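Long-range contacts in malate dehydrogenase (Picrophilus torridus, PDB 4BGV), which probably catalyses the reversible NAD-dependent oxidation of malate to oxaloacetate, a step of the tricarboxylic acid cycle: residues K4-I8 / Y70-G75; A43-L47 / D58-F62; M104-E109 / A133-S138. The contacts are given in a common frame with arbitrary orientation. Residue numbers count along the deposited sequence, not the author numbering.

Interaction 1 (K4-I8 / Y70-G75); sequences KISVI and YAEMKG
Lys4 lays a fully extended side chain, every chi angle near 180°, over the turn that ends segment 70-75. Its NZ donates two hydrogen bonds, to Glu72 O and to Lys74 O, each 2.8 Å from NZ, so that the ammonium group gathers backbone carbonyls where the 3-10 segment gives out. That segment, hydrogen-bonded from Met73 N to Tyr70 O at 3.0 Å, runs through Met73; Lys74 (phi/psi -46/131) and Gly75 (80/13) then redirect the chain, glycine tolerating the positive phi. Across the gap, residues 4-8 form a regular beta-strand in which Lys4, Ser6 and Ile8 point toward the partner while Ile5 and Val7 point away. The register places Lys4 CA 6.9 Å from Gly75 CA and Ser6 CA 6.0 Å from Met73 CA, opening to 9.3 Å between Ile8 CA and Tyr70 CA. This is the first strand of the Rossmann-type NAD-binding domain, a central strand of the parallel sheet that leads into the glycine-rich turn beginning at Gly9, and segment 70-75 packs on one face of it before the chain enters strand 78-81. Ser6 OG lies 3.6 Å from Met73 CG and is hydrogen-bonded with Ser76 OG. Toward the glycine-rich turn the contact becomes largely apolar. Ile8 (m,t) places CD1 3.9 Å from Met73 SD and 4.0 Å from Tyr70 CE1, and its CG2 is 3.7 Å from Tyr70 OH. At the opposite end, a water accepts from Lys4 N at 3.2 Å and donates to Gly75 O at 2.6 Å.

Interaction 2 (A43-L47 / D58-F62); sequences ALDIL and DIKGF
Ile59 and Ala43 bury the largest areas here, with Leu47 next, and together they seat the C-terminal turn of helix 38-47 on strand 59-63. The segment axes approach to 7.3 Å and run nearly antiparallel, at 167°. Ile59 (m,t) points at the helix: its CG2 is 4.0 Å from Ala43 CB and 3.7 Å from Ala43 O, its CD1 is 3.7 Å from Ile46 CG2, and its CB is 4.1 Å from CD1 of Leu47, which adopts the t,p rotamer. Such packing of a helix on an outermost strand is part of the layered alpha/beta architecture of the Rossmann fold, where strand 59-63 closes one edge of the parallel sheet beside strand 28-33. Ala43 sits closest to the backbone, its CA 5.2 Å from Lys60 CA and its CB 3.4 Å from both Lys60 C and Gly61 N. A beta-carbon on Gly61 would crowd this methyl. Residues 44-47 also meet a neighbouring subunit, on which Asp45 OD1 accepts from Ala233 N and Asp45 OD2 from Phe231 N.

Interaction 3 (M104-E109 / A133-S138); sequences MKSVGE and AIYKAS
In the Rossmann-type NAD-binding domain, helices 93-114 and 127-138 pack side by side, crossing at -47° with segment axes 7.4 Å apart at closest approach. Small residues permit that proximity: Gly108 CA lies 4.5 Å from Ser138 CA, and a beta-carbon on Gly108 would clash with the methyl of Ala137. That methyl, CB, settles instead 3.3 Å from Lys105 O and 3.9 Å from Gly108 CA. Ile134 adopts an m,m rotamer that carries CD1 to 3.4 Å from Met104 O and 4.0 Å from Val107 CG1, the valine being t. Met104 starts toward the other helix, with CB 3.7 Å from Ala133 CB; its m,m chi1 and chi2 then lead the end of the side chain away, although SD still passes 3.9 Å from Ile134 CG1. Beyond the pair, Met104 touches Thr124, an NAD-binding residue by similarity. On the outer flank, Lys105 with chi1 t and Glu109 with chi1 m join in a salt bridge, NZ to OE2 at 2.8 Å, while Phe319 of helix 295-321 packs against Lys105 and Ala137. Where helix 127-138 ends, Ser138 takes chi1 p, and its OG donates to Ile134 O at 2.8 Å.

How the interactions relate
All three interactions belong to one NAD-binding domain, yet they join different elements of it: strand to loop, helix to edge strand, and helix to helix within one layer. Interactions 1 and 2 reach the same parallel sheet, at a central strand and an edge strand respectively, and meet where Glu72 CG lies 3.6 Å from Phe62 CE1; interaction 2 is nested within the chain loop that interaction 1 closes. Interaction 3 meets interaction 1 through Ile8 CD1 and Val107 CG1, 3.7 Å apart. Interactions 2 and 3, about 12 Å apart at nearest atoms, are buried and rely on apolar, small-residue packing. Interaction 1 is partly exposed and adds direct and water-mediated hydrogen bonds. A neighbouring subunit touches interaction 2 alone.

Interaction 1 (K4-I8 / Y70-G75)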
ATOM      1  N   LYS A   4       9.481 -16.550  -7.573  1.00 11.20           N
ATOM      2  CA  LYS A   4      10.339 -16.006  -8.605  1.00  9.67           C
ATOM      3  C   LYS A   4       9.523 -15.838  -9.878  1.00 10.92           C
ATOM      4  O   LYS A   4       8.799 -16.750 -10.296  1.00 12.21           O
ATOM      5  CB  LYS A   4      11.508 -16.956  -8.843  1.00 13.65           C
ATOM      6  CG  LYS A   4      12.386 -16.597 -10.033  1.00 16.13           C
ATOM      7  CD  LYS A   4      13.584 -17.541 -10.062  1.00 18.06           C
ATOM      8  CE  LYS A   4      14.586 -17.177 -11.146  1.00 17.22           C
ATOM      9  NZ  LYS A   4      15.719 -18.174 -11.144  1.00 14.12           N
ATOM     10  N   ILE A   5       9.613 -14.663 -10.476  1.00  8.38           N
ATOM     11  CA  ILE A   5       8.929 -14.395 -11.732  1.00 12.11           C
ATOM     12  C   ILE A   5       9.987 -14.014 -12.757  1.00 12.62           C
ATOM     13  O   ILE A   5      10.837 -13.158 -12.484  1.00 10.15           O
ATOM     14  CB  ILE A   5       7.908 -13.245 -11.584  1.00  9.24           C
ATOM     15  CG1 ILE A   5       6.882 -13.566 -10.486  1.00 10.79           C
ATOM     16  CG2 ILE A   5       7.203 -12.944 -12.910  1.00  8.93           C
ATOM     17  CD1 ILE A   5       7.165 -12.844  -9.154  1.00 13.07           C
ATOM     18  N   SER A   6       9.947 -14.658 -13.917  1.00  7.43           N
ATOM     19  CA  SER A   6      10.802 -14.278 -15.024  1.00  7.29           C
ATOM     20  C   SER A   6       9.962 -13.489 -16.012  1.00 10.31           C
ATOM     21  O   SER A   6       8.832 -13.876 -16.301  1.00  9.45           O
ATOM     22  CB  SER A   6      11.394 -15.510 -15.717  1.00  9.56           C
ATOM     23  OG  SER A   6      12.362 -16.143 -14.891  1.00 11.53           O
ATOM     24  N   VAL A   7      10.522 -12.392 -16.514  1.00  9.84           N
ATOM     25  CA  VAL A   7       9.894 -11.584 -17.556  1.00  8.88           C
ATOM     26  C   VAL A   7      10.764 -11.603 -18.812  1.00  9.37           C
ATOM     27  O   VAL A   7      11.901 -11.116 -18.808  1.00 12.06           O
ATOM     28  CB  VAL A   7       9.691 -10.132 -17.068  1.00 11.63           C
ATOM     29  CG1 VAL A   7       9.109  -9.254 -18.156  1.00 11.65           C
ATOM     30  CG2 VAL A   7       8.802 -10.112 -15.812  1.00 10.61           C
ATOM     31  N   ILE A   8      10.233 -12.190 -19.881  1.00  9.60           N
ATOM     32  CA  ILE A   8      10.954 -12.270 -21.143  1.00 11.47           C
ATOM     33  C   ILE A   8      10.571 -11.046 -21.978  1.00 10.96           C
ATOM     34  O   ILE A   8       9.402 -10.866 -22.337  1.00 11.15           O
ATOM     35  CB  ILE A   8      10.636 -13.589 -21.876  1.00  8.59           C
ATOM     36  CG1 ILE A   8      11.005 -14.793 -21.004  1.00 13.15           C
ATOM     37  CG2 ILE A   8      11.372 -13.657 -23.220  1.00 13.88           C
ATOM     38  CD1 ILE A   8      10.720 -16.145 -21.682  1.00 15.21           C
ATOM     39  N   TYR A  70      18.987 -18.314 -20.618  1.00 13.66           N
ATOM     40  CA  TYR A  70      17.634 -18.663 -20.173  1.00 12.01           C
ATOM     41  C   TYR A  70      17.661 -19.670 -19.021  1.00 17.39           C
ATOM     42  O   TYR A  70      16.650 -19.888 -18.367  1.00 14.57           O
ATOM     43  CB  TYR A  70      16.801 -19.230 -21.323  1.00 13.75           C
ATOM     44  CG  TYR A  70      16.151 -18.196 -22.212  1.00 15.56           C
ATOM     45  CD1 TYR A  70      15.209 -17.310 -21.704  1.00 14.02           C
ATOM     46  CD2 TYR A  70      16.452 -18.129 -23.567  1.00 15.74           C
ATOM     47  CE1 TYR A  70      14.593 -16.381 -22.519  1.00 18.31           C
ATOM     48  CE2 TYR A  70      15.833 -17.207 -24.391  1.00 18.26           C
ATOM     49  CZ  TYR A  70      14.909 -16.337 -23.863  1.00 19.51           C
ATOM     50  OH  TYR A  70      14.295 -15.413 -24.674  1.00 20.64           O
ATOM     51  N   ALA A  71      18.818 -20.288 -18.782  1.00 16.93           N
ATOM     52  CA  ALA A  71      18.982 -21.172 -17.622  1.00 16.72           C
ATOM     53  C   ALA A  71      18.632 -20.465 -16.307  1.00 18.51           C
ATOM     54  O   ALA A  71      18.188 -21.103 -15.350  1.00 14.21           O
ATOM     55  CB  ALA A  71      20.411 -21.750 -17.574  1.00 15.59           C
ATOM     56  N   GLU A  72      18.817 -19.143 -16.278  1.00 14.54           N
ATOM     57  CA  GLU A  72      18.471 -18.324 -15.122  1.00 15.16           C
ATOM     58  C   GLU A  72      16.968 -18.266 -14.791  1.00 11.83           C
ATOM     59  O   GLU A  72      16.589 -17.768 -13.734  1.00 13.33           O
ATOM     60  CB  GLU A  72      19.046 -16.902 -15.273  1.00 17.05           C
ATOM     61  CG  GLU A  72      20.576 -16.852 -15.320  1.00 20.06           C
ATOM     62  CD  GLU A  72      21.208 -17.136 -13.971  1.00 25.43           C
ATOM     63  OE1 GLU A  72      20.456 -17.293 -12.985  1.00 25.08           O
ATOM     64  OE2 GLU A  72      22.457 -17.196 -13.893  1.00 26.48           O
ATOM     65  N   MET A  73      16.117 -18.791 -15.665  1.00 13.06           N
ATOM     66  CA  MET A  73      14.683 -18.873 -15.372  1.00 13.65           C
ATOM     67  C   MET A  73      14.346 -20.021 -14.430  1.00 13.30           C
ATOM     68  O   MET A  73      13.238 -20.081 -13.921  1.00 16.83           O
ATOM     69  CB  MET A  73      13.853 -19.038 -16.659  1.00 13.01           C
ATOM     70  CG  MET A  73      13.943 -17.861 -17.620  1.00 10.93           C
ATOM     71  SD  MET A  73      12.666 -17.978 -18.892  1.00 15.37           S
ATOM     72  CE  MET A  73      13.054 -19.538 -19.677  1.00 15.77           C
ATOM     73  N   LYS A  74      15.297 -20.933 -14.208  1.00 13.02           N
ATOM     74  CA  LYS A  74      15.048 -22.109 -13.376  0.50 13.95           C
ATOM     75  C   LYS A  74      14.337 -21.757 -12.071  1.00 13.20           C
ATOM     76  O   LYS A  74      14.733 -20.830 -11.358  1.00 14.57           O
ATOM     77  CB  LYS A  74      16.351 -22.858 -13.084  0.50 16.86           C
ATOM     78  CG  LYS A  74      17.417 -22.017 -12.399  0.50 18.64           C
ATOM     79  CD  LYS A  74      18.694 -22.817 -12.171  0.50 23.33           C
ATOM     80  CE  LYS A  74      19.786 -21.958 -11.566  0.50 24.17           C
ATOM     81  NZ  LYS A  74      20.996 -22.766 -11.260  0.50 24.48           N
ATOM     82  N   GLY A  75      13.271 -22.496 -11.775  1.00 15.70           N
ATOM     83  CA  GLY A  75      12.528 -22.311 -10.543  1.00 19.57           C
ATOM     84  C   GLY A  75      11.553 -21.145 -10.548  1.00 17.43           C
ATOM     85  O   GLY A  75      11.052 -20.758  -9.496  1.00 12.87           O
TER
HETATM   86  O   HOH W   1       9.561 -19.725  -7.600  1.00 25.54           O

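Interaction 2 (A43-L47 / D58-F62)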
ATOM      1  N   ALA A  43      16.627  -3.825 -14.940  1.00  7.37           N
ATOM      2  CA  ALA A  43      16.650  -4.433 -13.607  1.00 11.95           C
ATOM      3  C   ALA A  43      17.368  -3.555 -12.585  1.00 11.31           C
ATOM      4  O   ALA A  43      16.885  -3.368 -11.462  1.00 10.21           O
ATOM      5  CB  ALA A  43      17.302  -5.804 -13.658  1.00 11.76           C
ATOM      6  N   LEU A  44      18.513  -3.004 -12.972  1.00  8.42           N
ATOM      7  CA  LEU A  44      19.291  -2.199 -12.031  1.00  9.33           C
ATOM      8  C   LEU A  44      18.574  -0.883 -11.692  1.00  8.98           C
ATOM      9  O   LEU A  44      18.602  -0.424 -10.551  1.00  9.94           O
ATOM     10  CB  LEU A  44      20.704  -1.924 -12.572  1.00 10.32           C
ATOM     11  CG  LEU A  44      21.673  -1.196 -11.619  1.00 11.04           C
ATOM     12  CD1 LEU A  44      21.780  -1.924 -10.276  1.00 11.59           C
ATOM     13  CD2 LEU A  44      23.078  -1.042 -12.229  1.00 10.29           C
ATOM     14  N   ASP A  45      17.953  -0.277 -12.696  1.00  8.14           N
ATOM     15  CA  ASP A  45      17.256   0.996 -12.522  1.00  7.67           C
ATOM     16  C   ASP A  45      16.076   0.746 -11.594  1.00  9.26           C
ATOM     17  O   ASP A  45      15.806   1.530 -10.694  1.00  9.15           O
ATOM     18  CB  ASP A  45      16.783   1.505 -13.897  1.00  9.37           C
ATOM     19  CG  ASP A  45      16.369   2.982 -13.897  1.00  9.24           C
ATOM     20  OD1 ASP A  45      16.557   3.699 -12.880  1.00  8.73           O
ATOM     21  OD2 ASP A  45      15.847   3.428 -14.941  1.00  8.86           O
ATOM     22  N   ILE A  46      15.382  -0.362 -11.811  1.00  7.83           N
ATOM     23  CA  ILE A  46      14.266  -0.728 -10.941  1.00  7.96           C
ATOM     24  C   ILE A  46      14.772  -1.039  -9.525  1.00  8.31           C
ATOM     25  O   ILE A  46      14.215  -0.556  -8.537  1.00  9.18           O
ATOM     26  CB  ILE A  46      13.479  -1.927 -11.524  1.00  6.93           C
ATOM     27  CG1 ILE A  46      12.680  -1.484 -12.768  1.00  8.62           C
ATOM     28  CG2 ILE A  46      12.555  -2.533 -10.464  1.00  9.34           C
ATOM     29  CD1 ILE A  46      12.117  -2.651 -13.612  1.00  8.60           C
ATOM     30  N   LEU A  47      15.822  -1.848  -9.428  1.00  6.68           N
ATOM     31  CA  LEU A  47      16.364  -2.210  -8.115  1.00  7.15           C
ATOM     32  C   LEU A  47      16.832  -0.987  -7.324  1.00  8.32           C
ATOM     33  O   LEU A  47      16.662  -0.918  -6.105  1.00  8.97           O
ATOM     34  CB  LEU A  47      17.538  -3.186  -8.249  1.00  7.55           C
ATOM     35  CG  LEU A  47      18.078  -3.722  -6.925  1.00 10.35           C
ATOM     36  CD1 LEU A  47      17.016  -4.581  -6.240  1.00 11.56           C
ATOM     37  CD2 LEU A  47      19.368  -4.513  -7.165  1.00 13.76           C
ATOM     38  N   ASP A  58      15.100  -9.507  -5.035  1.00 10.57           N
ATOM     39  CA  ASP A  58      16.231  -9.699  -5.913  1.00 12.14           C
ATOM     40  C   ASP A  58      15.685  -9.389  -7.293  1.00 15.12           C
ATOM     41  O   ASP A  58      14.686  -9.975  -7.724  1.00 11.94           O
ATOM     42  CB  ASP A  58      16.684 -11.154  -5.795  1.00 22.48           C
ATOM     43  CG  ASP A  58      17.929 -11.453  -6.589  1.00 37.20           C
ATOM     44  OD1 ASP A  58      18.633 -10.498  -6.989  1.00 42.46           O
ATOM     45  OD2 ASP A  58      18.203 -12.657  -6.803  1.00 40.90           O
ATOM     46  N   ILE A  59      16.295  -8.426  -7.970  1.00  8.73           N
ATOM     47  CA  ILE A  59      15.840  -8.045  -9.297  1.00  9.93           C
ATOM     48  C   ILE A  59      17.060  -8.056 -10.209  1.00 14.03           C
ATOM     49  O   ILE A  59      18.014  -7.306  -9.982  1.00 11.05           O
ATOM     50  CB  ILE A  59      15.177  -6.652  -9.268  1.00  9.88           C
ATOM     51  CG1 ILE A  59      14.037  -6.645  -8.225  1.00 11.48           C
ATOM     52  CG2 ILE A  59      14.682  -6.268 -10.655  1.00 11.68           C
ATOM     53  CD1 ILE A  59      13.301  -5.336  -8.125  1.00 15.05           C
ATOM     54  N   LYS A  60      17.051  -8.948 -11.198  1.00  8.31           N
ATOM     55  CA  LYS A  60      18.243  -9.171 -12.033  1.00  9.30           C
ATOM     56  C   LYS A  60      17.887  -9.139 -13.516  1.00  9.56           C
ATOM     57  O   LYS A  60      16.739  -9.415 -13.889  1.00 11.97           O
ATOM     58  CB  LYS A  60      18.884 -10.518 -11.693  1.00 17.07           C
ATOM     59  CG  LYS A  60      19.431 -10.617 -10.276  1.00 23.88           C
ATOM     60  CD  LYS A  60      20.177 -11.934 -10.081  1.00 29.84           C
ATOM     61  CE  LYS A  60      20.796 -12.031  -8.691  1.00 36.09           C
ATOM     62  NZ  LYS A  60      21.968 -11.131  -8.528  1.00 43.05           N
ATOM     63  N   GLY A  61      18.857  -8.799 -14.361  1.00  9.44           N
ATOM     64  CA  GLY A  61      18.624  -8.815 -15.801  1.00 11.45           C
ATOM     65  C   GLY A  61      19.704  -9.572 -16.562  1.00 14.42           C
ATOM     66  O   GLY A  61      20.871  -9.539 -16.173  1.00 10.03           O
ATOM     67  N   PHE A  62      19.324 -10.226 -17.663  1.00 11.35           N
ATOM     68  CA  PHE A  62      20.245 -11.079 -18.404  1.00 15.17           C
ATOM     69  C   PHE A  62      20.091 -10.888 -19.904  1.00 14.59           C
ATOM     70  O   PHE A  62      18.982 -10.644 -20.383  1.00 11.29           O
ATOM     71  CB  PHE A  62      19.983 -12.544 -18.059  1.00 11.83           C
ATOM     72  CG  PHE A  62      20.146 -12.853 -16.607  1.00 13.71           C
ATOM     73  CD1 PHE A  62      21.402 -13.136 -16.086  1.00 17.02           C
ATOM     74  CD2 PHE A  62      19.049 -12.817 -15.752  1.00 14.59           C
ATOM     75  CE1 PHE A  62      21.567 -13.412 -14.728  1.00 17.20           C
ATOM     76  CE2 PHE A  62      19.199 -13.087 -14.401  1.00 14.05           C
ATOM     77  CZ  PHE A  62      20.459 -13.388 -13.889  1.00 17.41           C
TER

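Interaction 3 (M104-E109 / A133-S138)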
ATOM      1  N   MET A 104       7.449 -17.099 -30.466  1.00 14.55           N
ATOM      2  CA  MET A 104       6.837 -17.896 -29.402  1.00 13.60           C
ATOM      3  C   MET A 104       7.358 -19.326 -29.438  1.00 15.94           C
ATOM      4  O   MET A 104       7.555 -19.940 -28.389  1.00 14.55           O
ATOM      5  CB  MET A 104       5.301 -17.910 -29.514  1.00 13.14           C
ATOM      6  CG  MET A 104       4.615 -16.552 -29.350  1.00 15.15           C
ATOM      7  SD  MET A 104       4.928 -15.753 -27.759  1.00 13.19           S
ATOM      8  CE  MET A 104       6.255 -14.643 -28.205  1.00 16.02           C
ATOM      9  N   LYS A 105       7.569 -19.856 -30.642  1.00 18.78           N
ATOM     10  CA  LYS A 105       8.087 -21.214 -30.786  1.00 13.09           C
ATOM     11  C   LYS A 105       9.457 -21.338 -30.104  1.00 15.28           C
ATOM     12  O   LYS A 105       9.672 -22.244 -29.299  1.00 14.33           O
ATOM     13  CB  LYS A 105       8.135 -21.662 -32.262  1.00 13.85           C
ATOM     14  CG  LYS A 105       8.557 -23.121 -32.449  1.00 16.31           C
ATOM     15  CD  LYS A 105       8.252 -23.641 -33.866  1.00 18.96           C
ATOM     16  CE  LYS A 105       8.636 -25.122 -34.025  1.00 19.77           C
ATOM     17  NZ  LYS A 105      10.108 -25.353 -33.874  1.00 17.45           N
ATOM     18  N   SER A 106      10.370 -20.419 -30.399  1.00 16.82           N
ATOM     19  CA  SER A 106      11.695 -20.486 -29.795  1.00 17.33           C
ATOM     20  C   SER A 106      11.665 -20.160 -28.298  1.00 16.30           C
ATOM     21  O   SER A 106      12.393 -20.775 -27.516  1.00 16.19           O
ATOM     22  CB  SER A 106      12.703 -19.599 -30.538  1.00 25.73           C
ATOM     23  OG  SER A 106      12.433 -18.227 -30.321  1.00 35.27           O
ATOM     24  N   VAL A 107      10.836 -19.194 -27.899  1.00 13.92           N
ATOM     25  CA  VAL A 107      10.664 -18.910 -26.474  1.00 13.95           C
ATOM     26  C   VAL A 107      10.105 -20.123 -25.732  1.00 13.95           C
ATOM     27  O   VAL A 107      10.609 -20.494 -24.668  1.00 14.44           O
ATOM     28  CB  VAL A 107       9.794 -17.655 -26.211  1.00 15.97           C
ATOM     29  CG1 VAL A 107       9.330 -17.610 -24.765  1.00 15.07           C
ATOM     30  CG2 VAL A 107      10.583 -16.385 -26.543  1.00 16.01           C
ATOM     31  N   GLY A 108       9.083 -20.756 -26.307  1.00 14.17           N
ATOM     32  CA  GLY A 108       8.477 -21.928 -25.690  1.00 13.99           C
ATOM     33  C   GLY A 108       9.434 -23.101 -25.583  1.00 13.47           C
ATOM     34  O   GLY A 108       9.405 -23.862 -24.608  1.00 12.43           O
ATOM     35  N   GLU A 109      10.290 -23.252 -26.592  1.00 12.44           N
ATOM     36  CA  GLU A 109      11.330 -24.283 -26.547  1.00 16.34           C
ATOM     37  C   GLU A 109      12.344 -24.032 -25.434  1.00 14.93           C
ATOM     38  O   GLU A 109      12.768 -24.968 -24.759  1.00 15.54           O
ATOM     39  CB  GLU A 109      12.006 -24.442 -27.920  1.00 14.29           C
ATOM     40  CG  GLU A 109      11.076 -25.177 -28.904  1.00 16.38           C
ATOM     41  CD  GLU A 109      11.454 -24.995 -30.361  1.00 24.91           C
ATOM     42  OE1 GLU A 109      12.411 -24.236 -30.655  1.00 25.16           O
ATOM     43  OE2 GLU A 109      10.781 -25.614 -31.213  1.00 22.97           O
ATOM     44  N   ALA A 133       0.609 -20.910 -29.463  1.00 12.64           N
ATOM     45  CA  ALA A 133       1.961 -21.215 -29.926  1.00 13.39           C
ATOM     46  C   ALA A 133       2.884 -21.632 -28.774  1.00 14.33           C
ATOM     47  O   ALA A 133       3.685 -22.559 -28.914  1.00 13.55           O
ATOM     48  CB  ALA A 133       2.552 -20.028 -30.683  1.00 12.35           C
ATOM     49  N   ILE A 134       2.784 -20.938 -27.645  1.00 11.53           N
ATOM     50  CA  ILE A 134       3.604 -21.284 -26.481  1.00 15.51           C
ATOM     51  C   ILE A 134       3.288 -22.716 -26.029  1.00 15.95           C
ATOM     52  O   ILE A 134       4.191 -23.488 -25.684  1.00 14.90           O
ATOM     53  CB  ILE A 134       3.416 -20.269 -25.328  1.00 14.81           C
ATOM     54  CG1 ILE A 134       4.105 -18.935 -25.662  1.00 15.01           C
ATOM     55  CG2 ILE A 134       3.961 -20.819 -23.995  1.00 13.03           C
ATOM     56  CD1 ILE A 134       5.660 -18.992 -25.696  1.00 10.58           C
ATOM     57  N   TYR A 135       2.004 -23.066 -26.071  1.00 11.17           N
ATOM     58  CA  TYR A 135       1.539 -24.394 -25.719  1.00 14.40           C
ATOM     59  C   TYR A 135       2.136 -25.439 -26.666  1.00 15.00           C
ATOM     60  O   TYR A 135       2.694 -26.436 -26.229  1.00 15.07           O
ATOM     61  CB  TYR A 135      -0.001 -24.441 -25.782  1.00 13.18           C
ATOM     62  CG  TYR A 135      -0.567 -25.835 -25.645  1.00 13.89           C
ATOM     63  CD1 TYR A 135      -0.185 -26.653 -24.585  1.00 14.31           C
ATOM     64  CD2 TYR A 135      -1.484 -26.333 -26.564  1.00 17.15           C
ATOM     65  CE1 TYR A 135      -0.700 -27.931 -24.445  1.00 18.72           C
ATOM     66  CE2 TYR A 135      -2.012 -27.615 -26.427  1.00 21.11           C
ATOM     67  CZ  TYR A 135      -1.607 -28.405 -25.363  1.00 22.58           C
ATOM     68  OH  TYR A 135      -2.115 -29.678 -25.203  1.00 24.42           O
ATOM     69  N   LYS A 136       2.037 -25.194 -27.966  1.00 12.38           N
ATOM     70  CA  LYS A 136       2.578 -26.136 -28.949  1.00 14.99           C
ATOM     71  C   LYS A 136       4.096 -26.322 -28.823  1.00 18.99           C
ATOM     72  O   LYS A 136       4.611 -27.420 -29.039  1.00 18.65           O
ATOM     73  CB  LYS A 136       2.194 -25.713 -30.370  1.00 14.91           C
ATOM     74  CG  LYS A 136       0.701 -25.828 -30.654  1.00 19.95           C
ATOM     75  CD  LYS A 136       0.376 -25.308 -32.052  1.00 22.20           C
ATOM     76  CE  LYS A 136       0.962 -26.206 -33.138  1.00 24.66           C
ATOM     77  NZ  LYS A 136       0.097 -27.400 -33.384  1.00 27.95           N
ATOM     78  N   ALA A 137       4.806 -25.260 -28.459  1.00 14.10           N
ATOM     79  CA  ALA A 137       6.268 -25.309 -28.412  1.00 13.57           C
ATOM     80  C   ALA A 137       6.800 -25.879 -27.101  1.00 16.26           C
ATOM     81  O   ALA A 137       7.827 -26.551 -27.093  1.00 18.26           O
ATOM     82  CB  ALA A 137       6.857 -23.917 -28.652  1.00 13.92           C
ATOM     83  N   SER A 138       6.121 -25.582 -25.997  1.00 15.47           N
ATOM     84  CA  SER A 138       6.647 -25.903 -24.672  1.00 17.12           C
ATOM     85  C   SER A 138       6.175 -27.252 -24.132  1.00 18.57           C
ATOM     86  O   SER A 138       6.856 -27.846 -23.314  1.00 21.38           O
ATOM     87  CB  SER A 138       6.292 -24.813 -23.657  1.00 17.98           C
ATOM     88  OG  SER A 138       4.902 -24.838 -23.346  1.00 15.40           O
TER